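Local structure of D-alanyl-D-alanine carboxypeptidase (Streptococcus pneumoniae R6, 1XP4) at residues P65-D70 against E87-T92; A338-G343 against M371-K376. The protein probably trims the terminal D-alanine from peptidoglycan precursor peptides as a serine-type D-Ala-D-Ala carboxypeptidase, and so takes part in cell wall synthesis. All coordinates share one frame; numbering follows the deposited sequence.

Contact 1: residues P65-D70 against E87-T92; sequences PVDISD and EARNYT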
ATOM      1  N   PRO A  65      18.146  -4.796  18.977  1.00 20.26           N
ATOM      2  CA  PRO A  65      19.436  -4.459  18.362  1.00 20.28           C
ATOM      3  C   PRO A  65      19.682  -5.374  17.160  1.00 18.61           C
ATOM      4  O   PRO A  65      19.477  -6.589  17.248  1.00 20.40           O
ATOM      5  CB  PRO A  65      20.431  -4.728  19.486  1.00 19.21           C
ATOM      6  CG  PRO A  65      19.641  -4.407  20.704  1.00 21.31           C
ATOM      7  CD  PRO A  65      18.311  -5.059  20.415  1.00 20.43           C
ATOM      8  N   VAL A  66      20.115  -4.796  16.045  1.00 16.23           N
ATOM      9  CA  VAL A  66      20.383  -5.579  14.842  1.00 14.96           C
ATOM     10  C   VAL A  66      21.810  -5.350  14.358  1.00 14.45           C
ATOM     11  O   VAL A  66      22.203  -4.218  14.074  1.00 12.91           O
ATOM     12  CB  VAL A  66      19.410  -5.214  13.687  1.00 14.57           C
ATOM     13  CG1 VAL A  66      19.716  -6.058  12.465  1.00 13.09           C
ATOM     14  CG2 VAL A  66      17.975  -5.448  14.112  1.00 17.31           C
ATOM     15  N   ASP A  67      22.576  -6.438  14.276  1.00 13.22           N
ATOM     16  CA  ASP A  67      23.963  -6.393  13.813  1.00 12.37           C
ATOM     17  C   ASP A  67      23.993  -6.091  12.325  1.00 11.39           C
ATOM     18  O   ASP A  67      23.062  -6.408  11.590  1.00 10.77           O
ATOM     19  CB  ASP A  67      24.659  -7.737  14.080  1.00 13.64           C
ATOM     20  CG  ASP A  67      26.029  -7.844  13.418  1.00 15.20           C
ATOM     21  OD1 ASP A  67      26.967  -7.117  13.816  1.00 16.36           O
ATOM     22  OD2 ASP A  67      26.167  -8.667  12.492  1.00 18.14           O
ATOM     23  N   ILE A  68      25.080  -5.483  11.882  1.00 12.39           N
ATOM     24  CA  ILE A  68      25.228  -5.132  10.485  1.00 12.29           C
ATOM     25  C   ILE A  68      26.475  -5.807   9.917  1.00 11.26           C
ATOM     26  O   ILE A  68      27.573  -5.293  10.029  1.00 14.29           O
ATOM     27  CB  ILE A  68      25.247  -3.598  10.372  1.00 10.00           C
ATOM     28  CG1 ILE A  68      23.857  -3.094  10.771  1.00 11.36           C
ATOM     29  CG2 ILE A  68      25.594  -3.153   8.967  1.00 11.06           C
ATOM     30  CD1 ILE A  68      23.724  -1.615  10.869  1.00 17.34           C
ATOM     31  N   SER A  69      26.278  -6.975   9.314  1.00 12.58           N
ATOM     32  CA  SER A  69      27.373  -7.774   8.756  1.00 15.03           C
ATOM     33  C   SER A  69      28.194  -7.124   7.650  1.00 14.03           C
ATOM     34  O   SER A  69      27.834  -6.072   7.123  1.00 12.64           O
ATOM     35  CB  SER A  69      26.847  -9.129   8.261  1.00 13.38           C
ATOM     36  OG  SER A  69      25.893  -8.968   7.231  1.00 11.29           O
ATOM     37  N   ASP A  70      29.300  -7.781   7.309  1.00 13.46           N
ATOM     38  CA  ASP A  70      30.219  -7.302   6.283  1.00 15.37           C
ATOM     39  C   ASP A  70      29.539  -6.827   4.994  1.00 16.12           C
ATOM     40  O   ASP A  70      29.745  -5.693   4.552  1.00 15.41           O
ATOM     41  CB  ASP A  70      31.231  -8.396   5.938  1.00 17.00           C
ATOM     42  CG  ASP A  70      31.989  -8.906   7.155  1.00 21.12           C
ATOM     43  OD1 ASP A  70      32.161  -8.136   8.132  1.00 17.67           O
ATOM     44  OD2 ASP A  70      32.428 -10.081   7.115  1.00 21.49           O
ATOM     45  N   GLU A  87      28.633   3.065  10.894  1.00 25.41           N
ATOM     46  CA  GLU A  87      29.899   2.665  11.489  1.00 25.65           C
ATOM     47  C   GLU A  87      29.819   1.968  12.831  1.00 22.81           C
ATOM     48  O   GLU A  87      30.804   1.418  13.297  1.00 23.13           O
ATOM     49  CB  GLU A  87      30.832   3.878  11.575  1.00 27.20           C
ATOM     50  CG  GLU A  87      31.378   4.319  10.215  1.00 27.52           C
ATOM     51  CD  GLU A  87      32.046   3.173   9.464  1.00 30.88           C
ATOM     52  OE1 GLU A  87      32.851   2.454  10.098  1.00 32.45           O
ATOM     53  OE2 GLU A  87      31.774   2.991   8.252  1.00 28.65           O
ATOM     54  N   ALA A  88      28.645   1.980  13.448  1.00 22.58           N
ATOM     55  CA  ALA A  88      28.462   1.318  14.732  1.00 20.60           C
ATOM     56  C   ALA A  88      28.027  -0.135  14.512  1.00 21.58           C
ATOM     57  O   ALA A  88      27.968  -0.924  15.456  1.00 21.00           O
ATOM     58  CB  ALA A  88      27.423   2.062  15.552  1.00 19.20           C
ATOM     59  N   ARG A  89      27.714  -0.469  13.259  1.00 21.17           N
ATOM     60  CA  ARG A  89      27.291  -1.815  12.864  1.00 21.55           C
ATOM     61  C   ARG A  89      26.265  -2.521  13.759  1.00 20.53           C
ATOM     62  O   ARG A  89      26.225  -3.746  13.816  1.00 20.81           O
ATOM     63  CB  ARG A  89      28.518  -2.722  12.692  1.00 21.78           C
ATOM     64  CG  ARG A  89      29.295  -2.524  11.389  1.00 19.63           C
ATOM     65  CD  ARG A  89      30.734  -2.989  11.570  1.00 25.72           C
ATOM     66  NE  ARG A  89      31.199  -3.919  10.542  1.00 28.67           N
ATOM     67  CZ  ARG A  89      30.676  -5.121  10.324  1.00 26.96           C
ATOM     68  NH1 ARG A  89      29.663  -5.544  11.056  1.00 30.94           N
ATOM     69  NH2 ARG A  89      31.178  -5.911   9.392  1.00 28.59           N
ATOM     70  N   ASN A  90      25.440  -1.754  14.458  1.00 18.89           N
ATOM     71  CA  ASN A  90      24.405  -2.342  15.298  1.00 17.48           C
ATOM     72  C   ASN A  90      23.353  -1.288  15.583  1.00 17.04           C
ATOM     73  O   ASN A  90      23.591  -0.333  16.321  1.00 19.25           O
ATOM     74  CB  ASN A  90      24.977  -2.871  16.613  1.00 16.67           C
ATOM     75  CG  ASN A  90      23.976  -3.725  17.375  1.00 16.93           C
ATOM     76  OD1 ASN A  90      22.908  -3.250  17.767  1.00 15.53           O
ATOM     77  ND2 ASN A  90      24.314  -4.998  17.578  1.00 14.19           N
ATOM     78  N   TYR A  91      22.186  -1.456  14.981  1.00 13.95           N
ATOM     79  CA  TYR A  91      21.128  -0.498  15.174  1.00 14.29           C
ATOM     80  C   TYR A  91      19.800  -1.157  15.468  1.00 16.03           C
ATOM     81  O   TYR A  91      19.621  -2.352  15.265  1.00 20.25           O
ATOM     82  CB  TYR A  91      20.999   0.407  13.947  1.00 13.13           C
ATOM     83  CG  TYR A  91      22.225   1.250  13.696  1.00 12.24           C
ATOM     84  CD1 TYR A  91      23.325   0.728  13.008  1.00 12.32           C
ATOM     85  CD2 TYR A  91      22.320   2.549  14.208  1.00 10.18           C
ATOM     86  CE1 TYR A  91      24.495   1.469  12.846  1.00 12.03           C
ATOM     87  CE2 TYR A  91      23.483   3.301  14.048  1.00 10.66           C
ATOM     88  CZ  TYR A  91      24.567   2.751  13.371  1.00 10.91           C
ATOM     89  OH  TYR A  91      25.733   3.462  13.252  1.00  7.37           O
ATOM     90  N   THR A  92      18.877  -0.341  15.951  1.00 15.47           N
ATOM     91  CA  THR A  92      17.537  -0.759  16.305  1.00 14.30           C
ATOM     92  C   THR A  92      16.677  -1.088  15.084  1.00 13.65           C
ATOM     93  O   THR A  92      16.868  -0.524  14.003  1.00 14.05           O
ATOM     94  CB  THR A  92      16.872   0.361  17.141  1.00 13.75           C
ATOM     95  OG1 THR A  92      17.089   0.099  18.529  1.00 15.99           O
ATOM     96  CG2 THR A  92      15.398   0.458  16.867  1.00 14.30           C
TER
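Arg-89, Ile-68 and Tyr-91 bury most of the surface where strands 65-67 and 90-92 run antiparallel. Val-66 and Tyr-91 form the hydrogen-bonded pair: Tyr-91 N gives a bond of 2.9 Å to a lone pair of Val-66 O, while Val-66 N reaches Tyr-91 O at 2.6 Å from above the carbonyl plane. One step beyond the strands, Ile-68 N still bonds Arg-89 O, at 2.8 Å.

The side chain of Arg-89 leaves beside its own backbone N and bends at chi3 (129°) to run along 68-70. There Arg-89 NH2 makes a salt bridge of 2.7 Å with Asp-70 OD1. This oxygen lies at the guanidinium edge, but the two planes are 81° apart, so one carboxylate oxygen does the work and the pair is not bidentate. Asp-67 OD1 lies near the same edge, but beyond a salt bridge (4.2 Å to Arg-89 NH1, whose position is less certain), and may add some long-range attraction. A long, flexible arginine suits this partly exposed place, where it can bond Asp-70 and also come near Asp-67.

Ile-68 and Tyr-91 turn inward instead. With CG1 beside the backbone N (chi1 -67°), Ile-68 has its CD1 toward the edge of the Tyr-91 ring. Met-86 touches both residues, Leu-96 of helix 93-103 meets Tyr-91, and the ring stacks with Phe-198, so bulky side chains fit here; the Tyr-91 hydroxyl accepts a hydrogen bond from Ala-88 N. The arrangement is a small two-stranded antiparallel ribbon in a domain of the beta-lactamase clan, away from the active site but leading directly into helix 93-103, just beyond which Ser-104 is predicted to be catalytic.

Contact 2: residues A338-G343 against M371-K376; sequences APLEAG and MVADKK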
ATOM      1  N   ALA A 338     -31.698 -16.579  18.084  1.00 69.86           N
ATOM      2  CA  ALA A 338     -31.697 -15.522  19.089  1.00 68.32           C
ATOM      3  C   ALA A 338     -31.162 -16.143  20.375  1.00 67.01           C
ATOM      4  O   ALA A 338     -31.075 -17.365  20.480  1.00 68.32           O
ATOM      5  CB  ALA A 338     -33.099 -14.982  19.313  1.00 68.04           C
ATOM      6  N   PRO A 339     -30.797 -15.314  21.367  1.00 65.01           N
ATOM      7  CA  PRO A 339     -30.893 -13.854  21.335  1.00 63.09           C
ATOM      8  C   PRO A 339     -29.835 -13.170  20.464  1.00 60.04           C
ATOM      9  O   PRO A 339     -28.710 -13.657  20.307  1.00 59.05           O
ATOM     10  CB  PRO A 339     -30.764 -13.471  22.805  1.00 63.99           C
ATOM     11  CG  PRO A 339     -29.796 -14.460  23.302  1.00 63.02           C
ATOM     12  CD  PRO A 339     -30.309 -15.757  22.692  1.00 64.23           C
ATOM     13  N   LEU A 340     -30.228 -12.037  19.893  1.00 56.33           N
ATOM     14  CA  LEU A 340     -29.349 -11.249  19.048  1.00 53.44           C
ATOM     15  C   LEU A 340     -29.093  -9.911  19.735  1.00 51.14           C
ATOM     16  O   LEU A 340     -30.019  -9.127  19.944  1.00 48.71           O
ATOM     17  CB  LEU A 340     -29.994 -11.021  17.676  1.00 53.49           C
ATOM     18  CG  LEU A 340     -29.152 -10.303  16.617  1.00 54.25           C
ATOM     19  CD1 LEU A 340     -27.953 -11.163  16.225  1.00 54.17           C
ATOM     20  CD2 LEU A 340     -30.015 -10.012  15.403  1.00 53.46           C
ATOM     21  N   GLU A 341     -27.836  -9.663  20.093  1.00 50.44           N
ATOM     22  CA  GLU A 341     -27.453  -8.423  20.759  1.00 51.07           C
ATOM     23  C   GLU A 341     -27.415  -7.270  19.771  1.00 50.22           C
ATOM     24  O   GLU A 341     -27.072  -7.456  18.607  1.00 50.68           O
ATOM     25  CB  GLU A 341     -26.071  -8.551  21.411  1.00 52.52           C
ATOM     26  CG  GLU A 341     -25.947  -9.621  22.491  1.00 55.43           C
ATOM     27  CD  GLU A 341     -27.057  -9.555  23.537  1.00 58.11           C
ATOM     28  OE1 GLU A 341     -27.493  -8.437  23.894  1.00 59.23           O
ATOM     29  OE2 GLU A 341     -27.486 -10.629  24.013  1.00 57.56           O
ATOM     30  N   ALA A 342     -27.762  -6.077  20.241  1.00 49.94           N
ATOM     31  CA  ALA A 342     -27.753  -4.897  19.387  1.00 48.86           C
ATOM     32  C   ALA A 342     -26.314  -4.557  19.014  1.00 48.29           C
ATOM     33  O   ALA A 342     -25.461  -4.398  19.885  1.00 48.83           O
ATOM     34  CB  ALA A 342     -28.394  -3.726  20.113  1.00 48.26           C
ATOM     35  N   GLY A 343     -26.045  -4.451  17.718  1.00 46.82           N
ATOM     36  CA  GLY A 343     -24.702  -4.128  17.283  1.00 46.41           C
ATOM     37  C   GLY A 343     -24.062  -5.243  16.480  1.00 46.31           C
ATOM     38  O   GLY A 343     -23.188  -5.006  15.643  1.00 44.46           O
HETATM   39  N   MSE A 371     -23.830  -4.291   8.030  1.00 34.17           N
HETATM   40  CA  MSE A 371     -25.036  -3.671   8.545  1.00 35.16           C
HETATM   41  C   MSE A 371     -25.359  -4.356   9.859  1.00 35.62           C
HETATM   42  O   MSE A 371     -25.563  -5.568   9.929  1.00 37.14           O
HETATM   43  CB  MSE A 371     -26.177  -3.819   7.547  1.00 34.21           C
HETATM   44  CG  MSE A 371     -25.953  -3.019   6.274  1.00 36.31           C
HETATM   45 SE   MSE A 371     -26.078  -1.108   6.529  1.00 38.20          SE
HETATM   46  CE  MSE A 371     -27.992  -0.944   6.472  1.00 36.81           C
ATOM     47  N   VAL A 372     -25.405  -3.540  10.897  1.00 35.74           N
ATOM     48  CA  VAL A 372     -25.625  -3.983  12.257  1.00 35.00           C
ATOM     49  C   VAL A 372     -27.072  -4.013  12.740  1.00 35.52           C
ATOM     50  O   VAL A 372     -27.932  -3.303  12.221  1.00 36.09           O
ATOM     51  CB  VAL A 372     -24.774  -3.087  13.181  1.00 33.39           C
ATOM     52  CG1 VAL A 372     -25.269  -3.146  14.589  1.00 33.91           C
ATOM     53  CG2 VAL A 372     -23.324  -3.510  13.094  1.00 31.56           C
ATOM     54  N   ALA A 373     -27.325  -4.853  13.741  1.00 36.92           N
ATOM     55  CA  ALA A 373     -28.650  -4.976  14.351  1.00 39.04           C
ATOM     56  C   ALA A 373     -28.794  -3.822  15.339  1.00 40.92           C
ATOM     57  O   ALA A 373     -27.922  -3.632  16.191  1.00 43.97           O
ATOM     58  CB  ALA A 373     -28.754  -6.295  15.088  1.00 37.75           C
ATOM     59  N   ASP A 374     -29.876  -3.054  15.255  1.00 39.72           N
ATOM     60  CA  ASP A 374     -30.014  -1.933  16.180  1.00 41.19           C
ATOM     61  C   ASP A 374     -31.069  -2.153  17.260  1.00 40.61           C
ATOM     62  O   ASP A 374     -31.812  -1.244  17.618  1.00 42.57           O
ATOM     63  CB  ASP A 374     -30.277  -0.637  15.394  1.00 42.37           C
ATOM     64  CG  ASP A 374     -31.737  -0.405  15.104  1.00 41.27           C
ATOM     65  OD1 ASP A 374     -32.468  -1.390  14.871  1.00 42.95           O
ATOM     66  OD2 ASP A 374     -32.146   0.774  15.098  1.00 41.32           O
ATOM     67  N   LYS A 375     -31.093  -3.367  17.803  1.00 40.09           N
ATOM     68  CA  LYS A 375     -32.051  -3.757  18.831  1.00 38.49           C
ATOM     69  C   LYS A 375     -31.707  -5.193  19.211  1.00 40.49           C
ATOM     70  O   LYS A 375     -31.068  -5.902  18.438  1.00 41.06           O
ATOM     71  CB  LYS A 375     -33.466  -3.681  18.245  1.00 37.13           C
ATOM     72  CG  LYS A 375     -34.625  -4.108  19.133  1.00 34.33           C
ATOM     73  CD  LYS A 375     -35.924  -3.914  18.351  1.00 33.52           C
ATOM     74  CE  LYS A 375     -37.168  -4.316  19.115  1.00 31.46           C
ATOM     75  NZ  LYS A 375     -38.384  -3.723  18.487  1.00 30.44           N
ATOM     76  N   LYS A 376     -32.112  -5.618  20.401  1.00 41.31           N
ATOM     77  CA  LYS A 376     -31.848  -6.980  20.845  1.00 43.04           C
ATOM     78  C   LYS A 376     -33.126  -7.795  20.656  1.00 43.46           C
ATOM     79  O   LYS A 376     -34.221  -7.239  20.704  1.00 42.83           O
ATOM     80  CB  LYS A 376     -31.431  -6.971  22.319  1.00 44.87           C
ATOM     81  CG  LYS A 376     -31.290  -8.345  22.967  1.00 44.96           C
ATOM     82  CD  LYS A 376     -30.948  -8.198  24.442  1.00 47.86           C
ATOM     83  CE  LYS A 376     -30.881  -9.537  25.166  1.00 48.66           C
ATOM     84  NZ  LYS A 376     -30.491  -9.362  26.600  1.00 46.79           N
TER
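Ala-373 O is the best-held polar atom here, gripped within the two segments by one hydrogen bond and one weaker CA-H contact. Gly-343 N lies in the carbonyl plane, 2.6 Å from Ala-373 O, with a somewhat bent N-H...O angle of 137°. The CA of Ala-342 adds its contact to the same oxygen, Ala-373 O, at 3.4 Å. The place is the end of strand 368-373, the middle strand of the three-stranded antiparallel sheet in the PBP5-type C-terminal domain. Segment 338-343 belongs to the loop that leads into the neighbouring strand 345-350, and Ala-373 is also joined to Thr-344 by a backbone hydrogen bond, so the loop enters the sheet here.

Gly-343 suits this entry because at its backbone angles a CB would press on the carbonyl oxygen of Ala-342. Ala-373 points its methyl toward the loop, where Leu-340 CD2 rests on Ala-373 CB at 3.9 Å. Leu-340 sends CG anti to the backbone N, and Val-346 and Val-305 also touch its side chain; a small residue facing a branched one lets the loop lie close over the strand. Ala-342 is likewise small, and its CB lies 3.6 Å from Lys-375 N.

Beyond the strand, the 371-376 chain runs back beside the loop, and Lys-376 CA makes a CA-H...O contact with Leu-340 O at 3.0 Å. Lys-376 extends in a straight chain alongside Glu-341, whose own chain bends at chi2 (-49°) to follow it. Both are long, flexible residues suited to this exposed edge. Their charged ends stop just short of a salt bridge: Glu-341 OE1 sits 3.5 Å from Lys-376 CD but 4.1 Å from Lys-376 NZ.

How the contacts relate
The contacts share no elements: contact 1 lies in the peptidase domain and contact 2 in the C-terminal domain, with centres about 54 Å apart and nearest atoms about 39 Å apart. Neither adjoins an annotated site. Contact 1 is partly buried, with an apolar face turned to neighbouring helix and loop and an arginine-acid pair on the outer side. Contact 2 is a surface contact, where a loop meets a strand end. As strand pairing would lead one to expect, three backbone hydrogen bonds join 65-70 to 87-92, with a true salt bridge besides, whereas a single hydrogen bond, small methyls and a loosely matched pair of charges join 338-343 to 371-376.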